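Local coordinates for conserved hypothetical protein (Bacteroides thetaiotaomicron, PDB 2FB6) that is of unknown function but folds as a compact alpha/beta domain built round a five-stranded parallel sheet, at residues A6-T11 with W38-N43; N32-G37 with S70-E75. All coordinates share one frame; numbering follows the deposited sequence. Where two conformers were deposited one is given.

Interaction 1 (A6-T11 with W38-N43)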
loop_
_atom_site.group_PDB
_atom_site.type_symbol
_atom_site.label_atom_id
_atom_site.label_comp_id
_atom_site.label_asym_id
_atom_site.label_seq_id
_atom_site.Cartn_x
_atom_site.Cartn_y
_atom_site.Cartn_z
ATOM N N ALA A 6 -14.623 -6.403 11.861
ATOM C CA ALA A 6 -15.172 -5.243 11.131
ATOM C C ALA A 6 -14.503 -3.890 11.424
ATOM O O ALA A 6 -14.574 -2.964 10.607
ATOM C CB ALA A 6 -16.685 -5.154 11.328
ATOM N N ASN A 7 -13.849 -3.770 12.575
ATOM C CA ASN A 7 -13.179 -2.516 12.906
ATOM C C ASN A 7 -11.673 -2.681 13.079
ATOM O O ASN A 7 -11.026 -1.878 13.738
ATOM C CB ASN A 7 -13.815 -1.839 14.136
ATOM C CG ASN A 7 -13.636 -0.318 14.129
ATOM O OD1 ASN A 7 -13.061 0.249 13.202
ATOM N ND2 ASN A 7 -14.141 0.345 15.165
ATOM N N ASP A 8 -11.129 -3.717 12.442
ATOM C CA ASP A 8 -9.735 -4.146 12.601
ATOM C C ASP A 8 -8.808 -3.970 11.396
ATOM O O ASP A 8 -7.645 -4.351 11.466
ATOM C CB ASP A 8 -9.691 -5.606 13.062
ATOM C CG ASP A 8 -10.121 -5.770 14.509
ATOM O OD1 ASP A 8 -9.710 -4.960 15.364
ATOM O OD2 ASP A 8 -10.893 -6.710 14.778
ATOM N N LYS A 9 -9.332 -3.410 10.307
ATOM C CA LYS A 9 -8.550 -3.208 9.076
ATOM C C LYS A 9 -8.473 -1.752 8.669
ATOM O O LYS A 9 -9.489 -1.041 8.629
ATOM C CB LYS A 9 -9.127 -4.030 7.902
ATOM C CG LYS A 9 -8.300 -3.933 6.608
ATOM C CD LYS A 9 -8.919 -4.705 5.463
ATOM C CE LYS A 9 -8.056 -4.662 4.224
ATOM N NZ LYS A 9 -8.810 -5.200 3.052
ATOM N N LEU A 10 -7.263 -1.326 8.324
ATOM C CA LEU A 10 -7.069 -0.017 7.688
ATOM C C LEU A 10 -6.538 -0.209 6.279
ATOM O O LEU A 10 -5.627 -1.001 6.068
ATOM C CB LEU A 10 -6.043 0.810 8.473
ATOM C CG LEU A 10 -5.691 2.195 7.897
ATOM C CD1 LEU A 10 -6.919 3.107 7.845
ATOM C CD2 LEU A 10 -4.538 2.808 8.689
ATOM N N THR A 11 -7.092 0.536 5.326
ATOM C CA THR A 11 -6.578 0.573 3.960
ATOM C C THR A 11 -6.020 1.961 3.677
ATOM O O THR A 11 -6.617 2.979 4.047
ATOM C CB THR A 11 -7.671 0.194 2.979
ATOM O OG1 THR A 11 -7.956 -1.193 3.186
ATOM C CG2 THR A 11 -7.227 0.391 1.527
ATOM N N TRP A 38 -2.285 -1.532 16.771
ATOM C CA TRP A 38 -3.356 -0.541 16.658
ATOM C C TRP A 38 -4.355 -0.926 15.571
ATOM O O TRP A 38 -5.556 -0.666 15.697
ATOM C CB TRP A 38 -2.795 0.846 16.338
ATOM C CG TRP A 38 -1.865 1.396 17.376
ATOM C CD1 TRP A 38 -1.759 1.011 18.683
ATOM C CD2 TRP A 38 -0.937 2.479 17.200
ATOM N NE1 TRP A 38 -0.793 1.768 19.329
ATOM C CE2 TRP A 38 -0.278 2.675 18.436
ATOM C CE3 TRP A 38 -0.579 3.278 16.104
ATOM C CZ2 TRP A 38 0.703 3.659 18.613
ATOM C CZ3 TRP A 38 0.410 4.248 16.280
ATOM C CH2 TRP A 38 1.034 4.428 17.526
ATOM N N TRP A 39 -3.825 -1.519 14.498
ATOM C CA TRP A 39 -4.635 -2.119 13.455
ATOM C C TRP A 39 -4.164 -3.544 13.268
ATOM O O TRP A 39 -2.968 -3.767 13.079
ATOM C CB TRP A 39 -4.479 -1.366 12.134
ATOM C CG TRP A 39 -5.075 -0.012 12.179
ATOM C CD1 TRP A 39 -4.417 1.186 12.300
ATOM C CD2 TRP A 39 -6.468 0.297 12.120
ATOM N NE1 TRP A 39 -5.323 2.215 12.318
ATOM C CE2 TRP A 39 -6.591 1.699 12.209
ATOM C CE3 TRP A 39 -7.636 -0.483 12.002
ATOM C CZ2 TRP A 39 -7.825 2.342 12.193
ATOM C CZ3 TRP A 39 -8.859 0.161 11.967
ATOM C CH2 TRP A 39 -8.946 1.564 12.059
ATOM N N LYS A 40 -5.080 -4.515 13.315
ATOM C CA LYS A 40 -4.676 -5.907 13.118
ATOM C C LYS A 40 -4.293 -6.176 11.663
ATOM O O LYS A 40 -3.428 -7.006 11.388
ATOM C CB LYS A 40 -5.771 -6.864 13.590
ATOM C CG LYS A 40 -6.015 -6.770 15.079
ATOM C CD LYS A 40 -7.073 -7.782 15.536
ATOM C CE LYS A 40 -7.415 -7.588 17.013
ATOM N NZ LYS A 40 -6.215 -7.802 17.853
ATOM N N HIS A 41 -4.932 -5.454 10.745
ATOM C CA HIS A 41 -4.700 -5.641 9.302
ATOM C C HIS A 41 -4.486 -4.292 8.678
ATOM O O HIS A 41 -5.260 -3.389 8.934
ATOM C CB HIS A 41 -5.922 -6.313 8.653
ATOM C CG HIS A 41 -6.305 -7.591 9.327
ATOM N ND1 HIS A 41 -7.338 -7.675 10.234
ATOM C CD2 HIS A 41 -5.753 -8.824 9.270
ATOM C CE1 HIS A 41 -7.417 -8.911 10.698
ATOM N NE2 HIS A 41 -6.468 -9.628 10.127
ATOM N N ILE A 42 -3.445 -4.176 7.849
ATOM C CA ILE A 42 -3.215 -2.943 7.098
ATOM C C ILE A 42 -2.874 -3.324 5.672
ATOM O O ILE A 42 -1.964 -4.129 5.428
ATOM C CB ILE A 42 -2.065 -2.088 7.667
ATOM C CG1 ILE A 42 -2.307 -1.749 9.158
ATOM C CG2 ILE A 42 -1.874 -0.828 6.806
ATOM C CD1 ILE A 42 -1.229 -0.912 9.784
ATOM N N ASN A 43 -3.656 -2.788 4.745
ATOM C CA ASN A 43 -3.434 -2.988 3.321
ATOM C C ASN A 43 -3.100 -1.657 2.658
ATOM O O ASN A 43 -3.805 -0.669 2.875
ATOM C CB ASN A 43 -4.699 -3.562 2.670
ATOM C CG ASN A 43 -4.533 -3.792 1.175
ATOM O OD1 ASN A 43 -5.292 -3.255 0.359
ATOM N ND2 ASN A 43 -3.545 -4.596 0.808
HETATM O O HOH W 1 -7.344 -3.518 15.033
#
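Strands 9-11 and 41-43 pair in parallel as the two strands of a beta-alpha-beta unit, and Leu10 sits at the middle of the pairing, hydrogen-bonded to the neighbouring strand through both its N and its O. Its N gives a hydrogen to His41 O at 2.9 Å with an N-H...O angle of 165°, and its O takes one from Asn43 N at 3.0 Å. One step earlier His41 N reaches Asp8 O, also at 3.0 Å but more bent, at 145°. Helix 19-36 makes the crossover between these strands and covers the face that carries Leu10 and Ile42. Just ahead of strand 41-43, Leu10 CB makes a CH-pi contact with one face of the Trp39 indole, 3.8 Å from the centroid of the five-membered ring and almost on its normal, while Leu10 CD2 comes to the NE1 side. The six-membered ring runs out to the incoming chain, with CZ3 3.5 Å from Asn7 O, and NE1 is hydrogen-bonded to Tyr29 OH of the helix. An alanine in place of Trp39 would probably leave Leu10 uncovered on this side and Tyr29 OH without its indole partner. On the other face Lys9, CG anti to the backbone N (chi1 -176°), runs fully extended past the CB of Asn43 to a salt bridge with Glu112. A water lies 2.8 Å from Asp8 OD1 and accepts the N-H of Lys40.

Interaction 2 (N32-G37 with S70-E75)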
loop_
_atom_site.group_PDB
_atom_site.type_symbol
_atom_site.label_atom_id
_atom_site.label_comp_id
_atom_site.label_asym_id
_atom_site.label_seq_id
_atom_site.Cartn_x
_atom_site.Cartn_y
_atom_site.Cartn_z
ATOM N N ASN A 32 4.112 1.571 12.644
ATOM C CA ASN A 32 3.844 1.592 14.080
ATOM C C ASN A 32 2.500 0.959 14.393
ATOM O O ASN A 32 2.370 0.204 15.369
ATOM C CB ASN A 32 3.931 3.012 14.627
ATOM C CG ASN A 32 5.357 3.408 14.942
ATOM O OD1 ASN A 32 5.813 3.228 16.066
ATOM N ND2 ASN A 32 6.084 3.920 13.942
ATOM N N SER A 33 1.500 1.255 13.563
ATOM C CA SER A 33 0.176 0.656 13.736
ATOM C C SER A 33 0.241 -0.858 13.721
ATOM O O SER A 33 -0.403 -1.518 14.559
ATOM C CB SER A 33 -0.798 1.111 12.647
ATOM O OG SER A 33 -1.163 2.456 12.819
ATOM N N LYS A 34 0.970 -1.405 12.743
ATOM C CA LYS A 34 1.067 -2.857 12.590
ATOM C C LYS A 34 1.858 -3.466 13.742
ATOM O O LYS A 34 1.426 -4.442 14.361
ATOM C CB LYS A 34 1.710 -3.222 11.247
ATOM C CG LYS A 34 1.738 -4.712 10.939
ATOM C CD LYS A 34 0.344 -5.274 10.683
ATOM C CE LYS A 34 0.392 -6.787 10.526
ATOM N NZ LYS A 34 -0.948 -7.370 10.253
ATOM N N ASN A 35 3.011 -2.882 14.033
ATOM C CA ASN A 35 3.871 -3.443 15.062
ATOM C C ASN A 35 3.274 -3.371 16.477
ATOM O O ASN A 35 3.513 -4.266 17.291
ATOM C CB ASN A 35 5.278 -2.831 15.004
ATOM C CG ASN A 35 6.096 -3.345 13.844
ATOM O OD1 ASN A 35 5.957 -4.489 13.413
ATOM N ND2 ASN A 35 6.974 -2.490 13.333
ATOM N N ARG A 36 2.470 -2.342 16.743
ATOM C CA ARG A 36 1.896 -2.135 18.076
ATOM C C ARG A 36 0.483 -2.691 18.219
ATOM O O ARG A 36 -0.071 -2.709 19.327
ATOM C CB ARG A 36 1.908 -0.651 18.442
ATOM C CG ARG A 36 3.295 -0.070 18.526
ATOM C CD ARG A 36 3.267 1.395 18.891
ATOM N NE ARG A 36 4.622 1.915 19.020
ATOM C CZ ARG A 36 4.943 3.202 19.116
ATOM N NH1 ARG A 36 4.009 4.142 19.097
ATOM N NH2 ARG A 36 6.216 3.540 19.234
ATOM N N GLY A 37 -0.097 -3.129 17.109
ATOM C CA GLY A 37 -1.408 -3.768 17.152
ATOM C C GLY A 37 -2.558 -2.780 17.165
ATOM O O GLY A 37 -3.688 -3.142 17.499
ATOM N N SER A 70 6.754 -6.585 8.374
ATOM C CA SER A 70 5.885 -6.434 9.548
ATOM C C SER A 70 4.505 -7.077 9.351
ATOM O O SER A 70 3.731 -7.161 10.296
ATOM C CB SER A 70 5.689 -4.954 9.885
ATOM O OG SER A 70 4.745 -4.371 8.999
ATOM N N GLY A 71 4.185 -7.493 8.128
ATOM C CA GLY A 71 2.888 -8.096 7.848
ATOM C C GLY A 71 1.856 -7.177 7.230
ATOM O O GLY A 71 0.709 -7.588 7.033
ATOM N N ILE A 72 2.244 -5.932 6.941
ATOM C CA ILE A 72 1.409 -5.053 6.118
ATOM C C ILE A 72 1.361 -5.654 4.712
ATOM O O ILE A 72 2.385 -6.111 4.205
ATOM C CB ILE A 72 2.050 -3.653 6.061
ATOM C CG1 ILE A 72 1.968 -2.978 7.430
ATOM C CG2 ILE A 72 1.395 -2.750 4.991
ATOM C CD1 ILE A 72 2.946 -1.821 7.607
ATOM N N THR A 73 0.177 -5.703 4.104
ATOM C CA THR A 73 0.073 -6.190 2.727
ATOM C C THR A 73 0.168 -4.986 1.790
ATOM O O THR A 73 -0.309 -3.905 2.116
ATOM C CB THR A 73 -1.231 -7.004 2.475
ATOM O OG1 THR A 73 -2.372 -6.206 2.803
ATOM C CG2 THR A 73 -1.265 -8.242 3.357
ATOM N N ILE A 74 0.789 -5.172 0.631
ATOM C CA ILE A 74 0.945 -4.086 -0.350
ATOM C C ILE A 74 0.643 -4.631 -1.734
ATOM O O ILE A 74 1.181 -5.661 -2.109
ATOM C CB ILE A 74 2.364 -3.456 -0.344
ATOM C CG1 ILE A 74 2.766 -3.072 1.086
ATOM C CG2 ILE A 74 2.372 -2.217 -1.273
ATOM C CD1 ILE A 74 4.152 -2.469 1.201
ATOM N N GLU A 75 -0.260 -3.960 -2.451
ATOM C CA GLU A 75 -0.651 -4.367 -3.796
ATOM C C GLU A 75 -0.576 -3.147 -4.691
ATOM O O GLU A 75 -0.770 -2.025 -4.221
ATOM C CB GLU A 75 -2.056 -4.977 -3.799
ATOM C CG GLU A 75 -3.131 -4.098 -3.133
ATOM C CD GLU A 75 -4.504 -4.763 -3.044
ATOM O OE1 GLU A 75 -4.661 -5.882 -3.576
ATOM O OE2 GLU A 75 -5.422 -4.155 -2.451
HETATM O O HOH W 2 -1.881 -6.711 7.595
#
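Lys34 leaves its helix with CG anti to the backbone N (chi1 -175°), then bends at chi2 (69°), which turns CD aside before the rest of the chain runs on extended, bringing CE close to the carbonyl oxygens of Ser70 and Gly71. The touching is done mainly by methylenes. CG packs 3.2 Å from Ser70 O, and CE lies 3.4 Å from that same oxygen, so two carbons of one side chain pack on the same side of this carbonyl oxygen. Nearer the helix, Lys34 CB meets Ile72 CG1 at 3.8 Å, an apolar contact at the root of the lysine. The ammonium group is tied to the other segment through a water, which accepts from NZ at 2.9 Å and donates to Gly71 O at 2.8 Å; NZ also hydrogen-bonds to Lys40 O, in the loop beyond its own helix. Gly71 closes helix 58-70 in a Schellman motif with positive phi, and a CB here would come about 3.0 Å from Lys34 CE and would also clash with the carbonyl oxygen of Ser70. Ser70 presents OG to Lys34 CG at 3.6 Å, while the hydroxyl bonds back to Met67 O in its own helix. One residue along, Asn35 brings OD1 against Ser70 CB at 3.6 Å. No direct hydrogen bond crosses between the two segments. The contact thus joins the C-terminal ends of helices 19-36 and 58-70 near the surface, where the buried Ile72 touches Ala30 of helix 19-36 and Met67 of helix 58-70, just ahead of strand 73-77, which pairs with strand 41-46.

Overall arrangement
The centres of interactions 1 and 2 lie about 9 Å apart, on the same side of the chain's centre, and their segments alternate along the sequence: 6-11, 32-37, 38-43, 70-75. Segment 32-37 closes the helix that links the two strands of interaction 1 and runs straight into 38-43. Both contacts reach the same sheet, where strand 41-46 lies between 9-14 and 73-77. They also meet directly, through backbone hydrogen bonding of Ile42 with Thr73 and by packing of Trp38 on Ser33. Strand pairing and helix-end packing therefore meet at one end of the alpha/beta domain, where the strands enter the sheet; neither contact by itself indicates a function.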